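Local coordinates for ATP-dependent RNA helicase HrpB (Escherichia coli, PDB 6EUD), which hydrolyses ATP to ADP and phosphate as a DEAH/RHA-type RNA helicase from bacteria, and binds single-stranded RNA, at residues Q197-A202 against F221-G226; L427-N432 against A492-G497. One frame throughout, in Å; residues are numbered along the deposited sequence.

Contact 1: residues Q197-A202 against F221-G226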
ATOM      1  N   GLN A 197       5.522  28.671 -17.070  1.00 28.03           N
ATOM      2  CA  GLN A 197       4.307  28.555 -17.874  0.54 28.71           C
ATOM      3  C   GLN A 197       3.333  27.580 -17.215  1.00 28.65           C
ATOM      4  O   GLN A 197       3.762  26.595 -16.610  1.00 25.54           O
ATOM      5  CB  GLN A 197       4.627  28.075 -19.300  0.54 31.58           C
ATOM      6  CG  GLN A 197       5.286  29.112 -20.202  0.54 37.46           C
ATOM      7  CD  GLN A 197       5.460  28.625 -21.638  0.54 46.15           C
ATOM      8  OE1 GLN A 197       5.075  27.512 -21.978  0.54 47.51           O
ATOM      9  NE2 GLN A 197       6.052  29.462 -22.482  0.54 52.59           N
ATOM     10  N   ARG A 198       2.031  27.845 -17.342  1.00 30.47           N
ATOM     11  CA  ARG A 198       1.018  26.883 -16.915  1.00 34.08           C
ATOM     12  C   ARG A 198       1.165  25.586 -17.707  1.00 33.82           C
ATOM     13  O   ARG A 198       1.705  25.593 -18.810  1.00 35.39           O
ATOM     14  CB  ARG A 198      -0.391  27.444 -17.103  1.00 39.36           C
ATOM     15  CG  ARG A 198      -0.586  28.818 -16.502  1.00 45.55           C
ATOM     16  CD  ARG A 198      -1.990  29.332 -16.751  1.00 46.46           C
ATOM     17  NE  ARG A 198      -2.963  28.506 -16.059  1.00 48.97           N
ATOM     18  CZ  ARG A 198      -4.041  27.998 -16.631  1.00 53.94           C
ATOM     19  NH1 ARG A 198      -4.276  28.273 -17.905  1.00 64.36           N
ATOM     20  NH2 ARG A 198      -4.889  27.237 -15.937  1.00 45.79           N
ATOM     21  N   PHE A 199       0.681  24.473 -17.156  1.00 31.10           N
ATOM     22  CA  PHE A 199       0.715  23.214 -17.889  1.00 27.29           C
ATOM     23  C   PHE A 199      -0.049  23.321 -19.227  1.00 32.06           C
ATOM     24  O   PHE A 199       0.509  23.006 -20.281  1.00 35.24           O
ATOM     25  CB  PHE A 199       0.152  22.072 -17.022  1.00 23.39           C
ATOM     26  CG  PHE A 199       0.116  20.730 -17.712  1.00 27.84           C
ATOM     27  CD1 PHE A 199       1.273  19.954 -17.830  1.00 26.65           C
ATOM     28  CD2 PHE A 199      -1.079  20.232 -18.237  1.00 27.23           C
ATOM     29  CE1 PHE A 199       1.245  18.711 -18.460  1.00 24.67           C
ATOM     30  CE2 PHE A 199      -1.122  18.981 -18.865  1.00 26.06           C
ATOM     31  CZ  PHE A 199       0.048  18.219 -18.971  1.00 27.16           C
ATOM     32  N   ASP A 200      -1.298  23.794 -19.194  1.00 29.73           N
ATOM     33  CA  ASP A 200      -2.135  23.784 -20.393  1.00 30.76           C
ATOM     34  C   ASP A 200      -1.589  24.705 -21.499  1.00 32.61           C
ATOM     35  O   ASP A 200      -1.625  24.336 -22.678  1.00 39.89           O
ATOM     36  CB  ASP A 200      -3.601  24.153 -20.065  1.00 35.60           C
ATOM     37  CG  ASP A 200      -3.754  25.538 -19.425  1.00 43.93           C
ATOM     38  OD1 ASP A 200      -2.760  26.286 -19.286  1.00 47.68           O
ATOM     39  OD2 ASP A 200      -4.899  25.897 -19.082  1.00 46.07           O
ATOM     40  N   ASP A 201      -1.073  25.878 -21.136  1.00 27.39           N
ATOM     41  CA  ASP A 201      -0.414  26.753 -22.112  1.00 33.12           C
ATOM     42  C   ASP A 201       0.826  26.099 -22.710  1.00 34.80           C
ATOM     43  O   ASP A 201       1.056  26.150 -23.920  1.00 41.15           O
ATOM     44  CB  ASP A 201       0.001  28.077 -21.476  1.00 44.20           C
ATOM     45  CG  ASP A 201      -1.178  28.989 -21.191  1.00 55.49           C
ATOM     46  OD1 ASP A 201      -2.213  28.860 -21.880  1.00 60.98           O
ATOM     47  OD2 ASP A 201      -1.068  29.837 -20.278  1.00 59.92           O
ATOM     48  N   ALA A 202       1.640  25.501 -21.848  1.00 28.22           N
ATOM     49  CA  ALA A 202       2.882  24.907 -22.287  1.00 27.44           C
ATOM     50  C   ALA A 202       2.587  23.765 -23.258  1.00 25.49           C
ATOM     51  O   ALA A 202       3.228  23.674 -24.302  1.00 26.67           O
ATOM     52  CB  ALA A 202       3.709  24.420 -21.088  1.00 23.42           C
ATOM     53  N   PHE A 221      -1.487  12.850 -25.480  1.00 27.28           N
ATOM     54  CA  PHE A 221      -1.831  12.169 -24.230  1.00 29.90           C
ATOM     55  C   PHE A 221      -1.804  13.147 -23.075  1.00 32.00           C
ATOM     56  O   PHE A 221      -0.817  13.836 -22.893  1.00 31.66           O
ATOM     57  CB  PHE A 221      -0.872  11.000 -23.943  1.00 29.33           C
ATOM     58  CG  PHE A 221      -1.042   9.811 -24.889  1.00 30.83           C
ATOM     59  CD1 PHE A 221      -0.154   9.604 -25.954  1.00 28.50           C
ATOM     60  CD2 PHE A 221      -2.084   8.901 -24.711  1.00 30.95           C
ATOM     61  CE1 PHE A 221      -0.301   8.506 -26.824  1.00 27.07           C
ATOM     62  CE2 PHE A 221      -2.242   7.801 -25.573  1.00 27.15           C
ATOM     63  CZ  PHE A 221      -1.349   7.602 -26.629  1.00 24.31           C
ATOM     64  N   LEU A 222      -2.896  13.197 -22.306  1.00 32.92           N
ATOM     65  CA  LEU A 222      -3.029  14.075 -21.143  1.00 29.64           C
ATOM     66  C   LEU A 222      -3.488  13.270 -19.918  1.00 33.51           C
ATOM     67  O   LEU A 222      -3.969  12.143 -20.068  1.00 35.07           O
ATOM     68  CB  LEU A 222      -4.009  15.204 -21.472  1.00 29.51           C
ATOM     69  CG  LEU A 222      -3.406  16.115 -22.536  1.00 24.80           C
ATOM     70  CD1 LEU A 222      -4.385  17.153 -23.062  1.00 24.64           C
ATOM     71  CD2 LEU A 222      -2.151  16.770 -21.941  1.00 24.03           C
ATOM     72  N   PRO A 223      -3.343  13.835 -18.698  1.00 34.62           N
ATOM     73  CA  PRO A 223      -3.680  13.045 -17.500  1.00 35.50           C
ATOM     74  C   PRO A 223      -5.184  12.786 -17.299  1.00 42.11           C
ATOM     75  O   PRO A 223      -5.549  11.714 -16.814  1.00 49.87           O
ATOM     76  CB  PRO A 223      -3.146  13.906 -16.349  1.00 33.71           C
ATOM     77  CG  PRO A 223      -2.154  14.871 -16.989  1.00 27.76           C
ATOM     78  CD  PRO A 223      -2.716  15.125 -18.346  1.00 31.43           C
ATOM     79  N   GLY A 224      -6.033  13.750 -17.634  1.00 36.45           N
ATOM     80  CA  GLY A 224      -7.458  13.576 -17.452  1.00 34.42           C
ATOM     81  C   GLY A 224      -8.327  14.572 -18.193  1.00 40.00           C
ATOM     82  O   GLY A 224      -7.829  15.463 -18.892  1.00 42.45           O
ATOM     83  N   VAL A 225      -9.638  14.423 -18.015  1.00 37.46           N
ATOM     84  CA  VAL A 225     -10.630  15.225 -18.709  1.00 32.79           C
ATOM     85  C   VAL A 225     -10.447  16.725 -18.527  1.00 28.79           C
ATOM     86  O   VAL A 225     -10.500  17.501 -19.492  1.00 33.48           O
ATOM     87  CB  VAL A 225     -12.035  14.839 -18.253  1.00 41.65           C
ATOM     88  CG1 VAL A 225     -13.100  15.724 -18.947  1.00 42.91           C
ATOM     89  CG2 VAL A 225     -12.284  13.368 -18.559  1.00 43.80           C
ATOM     90  N   GLY A 226     -10.220  17.146 -17.297  1.00 26.09           N
ATOM     91  CA  GLY A 226      -9.968  18.559 -17.050  1.00 28.91           C
ATOM     92  C   GLY A 226      -8.822  19.106 -17.885  1.00 34.95           C
ATOM     93  O   GLY A 226      -8.957  20.187 -18.456  1.00 38.97           O
TER
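Phe-199, in the first turn of helix 199-213, faces Leu-222 and Pro-223 where strand 217-221 runs on toward helix 225-236, and the backbones stay well apart, with the CA of Phe-199 10.4 Å from the CA of Leu-222. No hydrogen bond crosses the gap, so the phenyl ring does the bridging. Its CG stands anti to the backbone N (chi1 179°), which swings the ring out from the helix toward the other segment. The far end of the ring makes the contact. Phe-199 CE2 lies 3.9 Å from Leu-222 CD2, and Phe-199 CZ reaches the same methyl at 4.0 Å, so a single branch of the leucine touches two neighbouring ring carbons. Phe-199 and Pro-223 reach toward each other head on, Pro-223 CD lying 4.2 Å from Phe-199 CZ. Both partners meet the ring at an oblique angle, and the touch is purely apolar and modest in area.

Arg-198 is the N-cap residue of helix 199-213, and Arg-198 O accepts from Ala-202 N at 3.0 Å, closing the first turn. Separately, Arg-198 NH1 reaches forward to Asp-200 OD2, 2.7 Å away, a salt bridge whose hydrogen bond is weak. In the facing segment Gly-224 is the N-cap of helix 225-236.

The sequence from Phe-221 to Gly-224 is consistent with motif IV of DEAH/RHA helicases, in the second RecA-like domain. Helix 199-213 belongs to the beta-alpha-beta crossover from strand 186-190 to strand 217-221. Phe-199 and Pro-223 also share Cys-293 on the adjoining strand 287-302, while Leu-222 and Asp-200 both pack on Val-231 of helix 225-236.

Contact 2: residues L427-N432 against A492-G497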
ATOM      1  N   LEU A 427     -23.653  -3.402   6.671  1.00 33.81           N
ATOM      2  CA  LEU A 427     -24.832  -4.188   6.377  1.00 38.76           C
ATOM      3  C   LEU A 427     -25.052  -5.310   7.394  1.00 42.67           C
ATOM      4  O   LEU A 427     -26.162  -5.488   7.902  1.00 41.30           O
ATOM      5  CB  LEU A 427     -24.729  -4.764   4.965  1.00 40.11           C
ATOM      6  CG  LEU A 427     -25.068  -3.734   3.890  1.00 41.05           C
ATOM      7  CD1 LEU A 427     -24.519  -4.162   2.533  1.00 44.10           C
ATOM      8  CD2 LEU A 427     -26.579  -3.517   3.833  1.00 34.75           C
ATOM      9  N   VAL A 428     -23.976  -6.038   7.689  1.00 40.18           N
ATOM     10  CA  VAL A 428     -24.002  -7.200   8.569  1.00 35.06           C
ATOM     11  C   VAL A 428     -24.223  -6.779  10.030  1.00 33.15           C
ATOM     12  O   VAL A 428     -24.701  -7.552  10.839  1.00 36.70           O
ATOM     13  CB  VAL A 428     -22.673  -8.038   8.390  1.00 39.56           C
ATOM     14  CG1 VAL A 428     -22.517  -9.117   9.423  1.00 43.78           C
ATOM     15  CG2 VAL A 428     -22.639  -8.695   7.025  1.00 33.46           C
ATOM     16  N   SER A 429     -23.906  -5.536  10.363  1.00 36.83           N
ATOM     17  CA  SER A 429     -24.106  -5.046  11.731  1.00 36.95           C
ATOM     18  C   SER A 429     -25.560  -4.587  11.995  1.00 38.81           C
ATOM     19  O   SER A 429     -25.936  -4.320  13.140  1.00 40.85           O
ATOM     20  CB  SER A 429     -23.131  -3.893  12.034  1.00 37.32           C
ATOM     21  OG  SER A 429     -23.514  -2.684  11.384  1.00 41.04           O
ATOM     22  N   ALA A 430     -26.364  -4.483  10.942  1.00 35.69           N
ATOM     23  CA  ALA A 430     -27.776  -4.170  11.102  1.00 41.38           C
ATOM     24  C   ALA A 430     -28.450  -5.224  11.993  1.00 44.96           C
ATOM     25  O   ALA A 430     -28.304  -6.421  11.763  1.00 44.39           O
ATOM     26  CB  ALA A 430     -28.461  -4.085   9.740  1.00 29.27           C
ATOM     27  N   LYS A 431     -29.176  -4.775  13.017  1.00 48.19           N
ATOM     28  CA  LYS A 431     -29.761  -5.688  14.013  1.00 47.67           C
ATOM     29  C   LYS A 431     -31.177  -6.117  13.656  1.00 46.00           C
ATOM     30  O   LYS A 431     -31.683  -7.080  14.203  1.00 50.50           O
ATOM     31  CB  LYS A 431     -29.770  -5.043  15.399  1.00 50.13           C
ATOM     32  CG  LYS A 431     -28.402  -4.919  16.048  1.00 59.48           C
ATOM     33  CD  LYS A 431     -27.843  -6.284  16.382  1.00 69.53           C
ATOM     34  CE  LYS A 431     -26.510  -6.195  17.118  1.00 77.16           C
ATOM     35  NZ  LYS A 431     -26.006  -7.541  17.537  1.00 84.40           N
ATOM     36  N   ASN A 432     -31.814  -5.394  12.743  1.00 39.34           N
ATOM     37  CA  ASN A 432     -33.128  -5.770  12.236  1.00 35.63           C
ATOM     38  C   ASN A 432     -33.283  -5.331  10.776  1.00 36.32           C
ATOM     39  O   ASN A 432     -32.396  -4.681  10.204  1.00 34.94           O
ATOM     40  CB  ASN A 432     -34.239  -5.146  13.078  1.00 34.09           C
ATOM     41  CG  ASN A 432     -34.091  -3.659  13.173  1.00 38.20           C
ATOM     42  OD1 ASN A 432     -34.211  -2.958  12.168  1.00 38.81           O
ATOM     43  ND2 ASN A 432     -33.813  -3.160  14.375  1.00 39.15           N
ATOM     44  N   ALA A 492     -26.738   6.949  11.633  1.00 43.44           N
ATOM     45  CA  ALA A 492     -25.539   7.289  12.413  1.00 38.15           C
ATOM     46  C   ALA A 492     -24.890   6.084  13.116  1.00 35.51           C
ATOM     47  O   ALA A 492     -23.698   5.900  12.989  1.00 41.16           O
ATOM     48  CB  ALA A 492     -25.842   8.391  13.434  1.00 30.52           C
ATOM     49  N   PRO A 493     -25.654   5.266  13.856  1.00 38.25           N
ATOM     50  CA  PRO A 493     -24.933   4.142  14.476  1.00 40.84           C
ATOM     51  C   PRO A 493     -24.390   3.105  13.471  1.00 42.45           C
ATOM     52  O   PRO A 493     -23.323   2.540  13.714  1.00 45.91           O
ATOM     53  CB  PRO A 493     -25.978   3.523  15.402  1.00 39.26           C
ATOM     54  CG  PRO A 493     -27.298   3.960  14.833  1.00 41.48           C
ATOM     55  CD  PRO A 493     -27.077   5.306  14.242  1.00 39.21           C
ATOM     56  N   LEU A 494     -25.077   2.884  12.356  1.00 39.04           N
ATOM     57  CA  LEU A 494     -24.548   2.029  11.282  1.00 37.33           C
ATOM     58  C   LEU A 494     -23.233   2.561  10.700  1.00 36.90           C
ATOM     59  O   LEU A 494     -22.271   1.814  10.494  1.00 41.11           O
ATOM     60  CB  LEU A 494     -25.585   1.898  10.169  1.00 37.33           C
ATOM     61  CG  LEU A 494     -26.844   1.117  10.556  1.00 36.52           C
ATOM     62  CD1 LEU A 494     -27.918   1.379   9.535  1.00 35.04           C
ATOM     63  CD2 LEU A 494     -26.540  -0.365  10.637  1.00 36.63           C
ATOM     64  N   LEU A 495     -23.199   3.856  10.432  1.00 31.85           N
ATOM     65  CA  LEU A 495     -21.992   4.499   9.958  1.00 38.62           C
ATOM     66  C   LEU A 495     -20.869   4.458  10.985  1.00 41.78           C
ATOM     67  O   LEU A 495     -19.717   4.176  10.647  1.00 44.63           O
ATOM     68  CB  LEU A 495     -22.265   5.953   9.600  1.00 40.14           C
ATOM     69  CG  LEU A 495     -22.741   6.338   8.212  1.00 38.17           C
ATOM     70  CD1 LEU A 495     -22.548   7.850   8.049  1.00 35.87           C
ATOM     71  CD2 LEU A 495     -22.013   5.563   7.119  1.00 34.49           C
ATOM     72  N   ALA A 496     -21.220   4.776  12.228  1.00 40.98           N
ATOM     73  CA  ALA A 496     -20.275   4.803  13.343  1.00 42.27           C
ATOM     74  C   ALA A 496     -19.426   3.535  13.410  1.00 44.34           C
ATOM     75  O   ALA A 496     -18.234   3.614  13.668  1.00 49.93           O
ATOM     76  CB  ALA A 496     -21.016   5.005  14.671  1.00 39.46           C
ATOM     77  N   GLY A 497     -20.038   2.377  13.167  1.00 38.58           N
ATOM     78  CA  GLY A 497     -19.319   1.118  13.211  1.00 37.57           C
ATOM     79  C   GLY A 497     -18.284   0.985  12.105  1.00 40.96           C
ATOM     80  O   GLY A 497     -17.117   0.679  12.366  1.00 45.30           O
TER
HETATM   81  O   HOH W   1     -21.659  -0.675  11.574  1.00 40.75           O
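Ser-429 OG is held by two groups: it is hydrogen-bonded to the carbonyl of Met-426, one turn back in its own helix, and it accepts a hydrogen from water 1, whose O lies 2.7 Å away. That water gives its other hydrogen to Leu-494 O at 2.8 Å. The angle at the water, from Ser-429 OG to Leu-494 O, is about 119°, which lets one molecule direct its two hydrogens to the two acceptors. The rotation of the serine side chain (chi1 74°) lets OG reach back to Met-426 O while still meeting the water.

The C-terminal part of helix 421-429 meets helix 491-498 here, probably in the helical region that follows the two RecA-like domains in DEAH/RHA helicases.

Beside the water, Leu-494 offers one branch. Leu-494 CD2 lies 4.0 Å from Ala-430 CA. The same methyl, Leu-494 CD2, is 3.9 Å from Ser-429 OG. The CA atoms of Ala-430 and Leu-494 stand 7.0 Å apart. Leu-494 also packs on Thr-438 of helix 433-447. That helix begins just after Asn-432, its N-cap residue, whose OD1 accepts a hydrogen bond from Glu-435 N.

From the N terminus, the chain first passes through the eight-stranded sheet of the ATP-binding domain before it reaches contact 1. There 197-202 and 221-226 close a short loop of 18 intervening residues, mostly helix 199-213 and strand 217-221, within the helicase C-terminal region. Contact 2 opens about 200 residues later, between 427-432 and 492-497; it closes a longer loop of 59 residues with helices but no strand. The two loops are in series, neither nesting nor crossing. The centres of contacts 1 and 2 are about 44 Å apart. Their nearest atoms are about 29 Å apart. Contact 1 ties a helix start to a strand's exit; contact 2 joins helices 421-429 and 491-498 beside helix 433-447.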